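Local atomic coordinates of acyltransferase (Streptococcus pneumoniae, PDB entry 5UG1), a protein that probably transfers acetyl groups onto the peptidoglycan of the bacterial cell wall, as the catalytic domain of O-acetyltransferase A (OatA). Residues Gly84-Leu89 with Gln172-Lys177. Residues are numbered along the deposited sequence; the frame is centred on the assembly and turned at random.
Sequences GHHMIL and QDKPVK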
loop_
_atom_site.group_PDB
_atom_site.type_symbol
_atom_site.label_atom_id
_atom_site.label_comp_id
_atom_site.label_asym_id
_atom_site.label_seq_id
_atom_site.Cartn_x
_atom_site.Cartn_y
_atom_site.Cartn_z
ATOM N N GLY A 84 0.009 -18.524 5.229
ATOM C CA GLY A 84 0.568 -18.131 6.502
ATOM C C GLY A 84 0.733 -16.643 6.697
ATOM O O GLY A 84 1.262 -16.224 7.736
ATOM N N HIS A 85 0.298 -15.834 5.737
ATOM C CA HIS A 85 0.471 -14.391 5.781
ATOM C C HIS A 85 -0.875 -13.689 5.863
ATOM O O HIS A 85 -1.911 -14.230 5.468
ATOM C CB HIS A 85 1.230 -13.903 4.550
ATOM C CG HIS A 85 2.620 -14.453 4.446
ATOM N ND1 HIS A 85 3.710 -13.842 5.035
ATOM C CD2 HIS A 85 3.098 -15.561 3.832
ATOM C CE1 HIS A 85 4.798 -14.545 4.774
ATOM N NE2 HIS A 85 4.453 -15.593 4.049
ATOM N N HIS A 86 -0.844 -12.478 6.402
ATOM C CA HIS A 86 -1.921 -11.515 6.258
ATOM C C HIS A 86 -1.408 -10.392 5.371
ATOM O O HIS A 86 -0.230 -10.035 5.427
ATOM C CB HIS A 86 -2.375 -10.962 7.611
ATOM C CG HIS A 86 -3.680 -10.221 7.551
ATOM N ND1 HIS A 86 -4.882 -10.794 7.912
ATOM C CD2 HIS A 86 -3.967 -8.950 7.180
ATOM C CE1 HIS A 86 -5.852 -9.908 7.762
ATOM N NE2 HIS A 86 -5.325 -8.782 7.317
ATOM N N MET A 87 -2.285 -9.846 4.546
ATOM C CA MET A 87 -1.889 -8.897 3.520
ATOM C C MET A 87 -2.679 -7.615 3.698
ATOM O O MET A 87 -3.887 -7.654 3.926
ATOM C CB MET A 87 -2.130 -9.481 2.127
ATOM C CG MET A 87 -1.661 -8.651 0.969
ATOM S SD MET A 87 -2.168 -9.459 -0.575
ATOM C CE MET A 87 -0.623 -9.333 -1.445
ATOM N N ILE A 88 -1.994 -6.481 3.597
ATOM C CA ILE A 88 -2.634 -5.171 3.647
ATOM C C ILE A 88 -2.454 -4.488 2.296
ATOM O O ILE A 88 -1.335 -4.419 1.777
ATOM C CB ILE A 88 -2.059 -4.330 4.793
ATOM C CG1 ILE A 88 -2.486 -4.961 6.111
ATOM C CG2 ILE A 88 -2.508 -2.889 4.705
ATOM C CD1 ILE A 88 -1.930 -4.273 7.244
ATOM N N LEU A 89 -3.554 -3.994 1.723
ATOM C CA LEU A 89 -3.526 -3.321 0.428
ATOM C C LEU A 89 -3.688 -1.819 0.638
ATOM O O LEU A 89 -4.681 -1.377 1.235
ATOM C CB LEU A 89 -4.626 -3.865 -0.487
ATOM C CG LEU A 89 -4.693 -5.389 -0.619
ATOM C CD1 LEU A 89 -5.914 -5.805 -1.430
ATOM C CD2 LEU A 89 -3.414 -5.955 -1.233
ATOM N N GLN A 172 -4.763 -7.078 13.335
ATOM C CA GLN A 172 -4.104 -7.810 14.411
ATOM C C GLN A 172 -4.858 -9.085 14.783
ATOM O O GLN A 172 -4.245 -10.134 15.002
ATOM C CB GLN A 172 -3.957 -6.901 15.630
ATOM C CG GLN A 172 -2.937 -7.369 16.658
ATOM C CD GLN A 172 -1.533 -6.883 16.348
ATOM O OE1 GLN A 172 -1.257 -6.407 15.245
ATOM N NE2 GLN A 172 -0.638 -6.994 17.325
ATOM N N ASP A 173 -6.179 -9.015 14.881
ATOM C CA ASP A 173 -6.963 -10.156 15.343
ATOM C C ASP A 173 -7.423 -11.058 14.207
ATOM O O ASP A 173 -8.116 -12.052 14.464
ATOM C CB ASP A 173 -8.189 -9.672 16.130
ATOM C CG ASP A 173 -9.142 -8.845 15.273
ATOM O OD1 ASP A 173 -8.645 -8.038 14.462
ATOM O OD2 ASP A 173 -10.380 -8.999 15.402
ATOM N N LYS A 174 -7.051 -10.742 12.958
ATOM C CA LYS A 174 -7.591 -11.352 11.755
ATOM C C LYS A 174 -6.742 -12.542 11.339
ATOM O O LYS A 174 -5.544 -12.582 11.630
ATOM C CB LYS A 174 -7.635 -10.336 10.620
ATOM C CG LYS A 174 -8.551 -9.145 10.874
ATOM C CD LYS A 174 -9.983 -9.554 11.203
ATOM C CE LYS A 174 -10.861 -8.329 11.564
ATOM N NZ LYS A 174 -12.112 -8.729 12.309
ATOM N N PRO A 175 -7.333 -13.509 10.637
ATOM C CA PRO A 175 -6.602 -14.734 10.297
ATOM C C PRO A 175 -5.539 -14.498 9.236
ATOM O O PRO A 175 -5.496 -13.466 8.563
ATOM C CB PRO A 175 -7.701 -15.651 9.766
ATOM C CG PRO A 175 -8.676 -14.699 9.158
ATOM C CD PRO A 175 -8.716 -13.547 10.121
ATOM N N VAL A 176 -4.672 -15.495 9.099
ATOM C CA VAL A 176 -3.733 -15.553 8.008
ATOM C C VAL A 176 -4.340 -16.408 6.900
ATOM O O VAL A 176 -5.350 -17.076 7.088
ATOM C CB VAL A 176 -2.339 -16.079 8.462
ATOM C CG1 VAL A 176 -1.681 -15.082 9.430
ATOM C CG2 VAL A 176 -2.435 -17.454 9.102
ATOM N N LYS A 177 -3.747 -16.349 5.712
ATOM C CA LYS A 177 -4.115 -17.286 4.662
ATOM C C LYS A 177 -3.658 -18.679 5.060
ATOM O O LYS A 177 -2.523 -18.868 5.507
ATOM C CB LYS A 177 -3.486 -16.885 3.330
ATOM C CG LYS A 177 -3.691 -17.883 2.190
ATOM C CD LYS A 177 -3.505 -17.173 0.848
ATOM C CE LYS A 177 -3.448 -18.118 -0.325
ATOM N NZ LYS A 177 -3.294 -17.327 -1.582
#
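His-86 ND1 is held by one nearly straight hydrogen bond. It donates to Pro-175 O at 2.8 Å, with an N-H...O angle of 168°. The oxygen lies at the ring edge, close to the ring plane, and the nitrogen lies in the plane of the carbonyl. CG sits anti to the backbone N (chi1 -166°), which carries the imidazole out to the loop. NE2 of the same ring is hydrogen-bonded to Thr-123 OG1 on the next strand, so the ring is pinned at both nitrogens. That should fix its rotation. Lys-174 CB meets the ring obliquely, 3.4 Å from His-86 CE1. The lysine chain then bends at chi2 and turns away, and its NZ forms a salt bridge to Asp-173 OD2.

Two backbone bonds follow at Lys-177. Gly-84 N donates to Lys-177 O at 2.6 Å, in the carbonyl plane. Lys-177 N donates to His-85 O at 2.8 Å and 170°, from above the carbonyl plane. Lys-177 thus faces two residues, Gly-84 and His-85. The glycine has positive phi, as in a G1 beta bulge, although 172-177 forms no regular strand. Val-176 covers the bend: CG1 lies 3.6 Å from Gly-84 O, and CG2 is 4.0 Å from Gly-84 CA. The Lys-177 chain runs on extended to Leu-81 O.

The loop after helix 150-171 is therefore stitched to the start of strand 86-90. This strand is internal to the five-stranded parallel sheet, in order 2-1-3-4-5, of an atypical alpha/beta hydrolase fold.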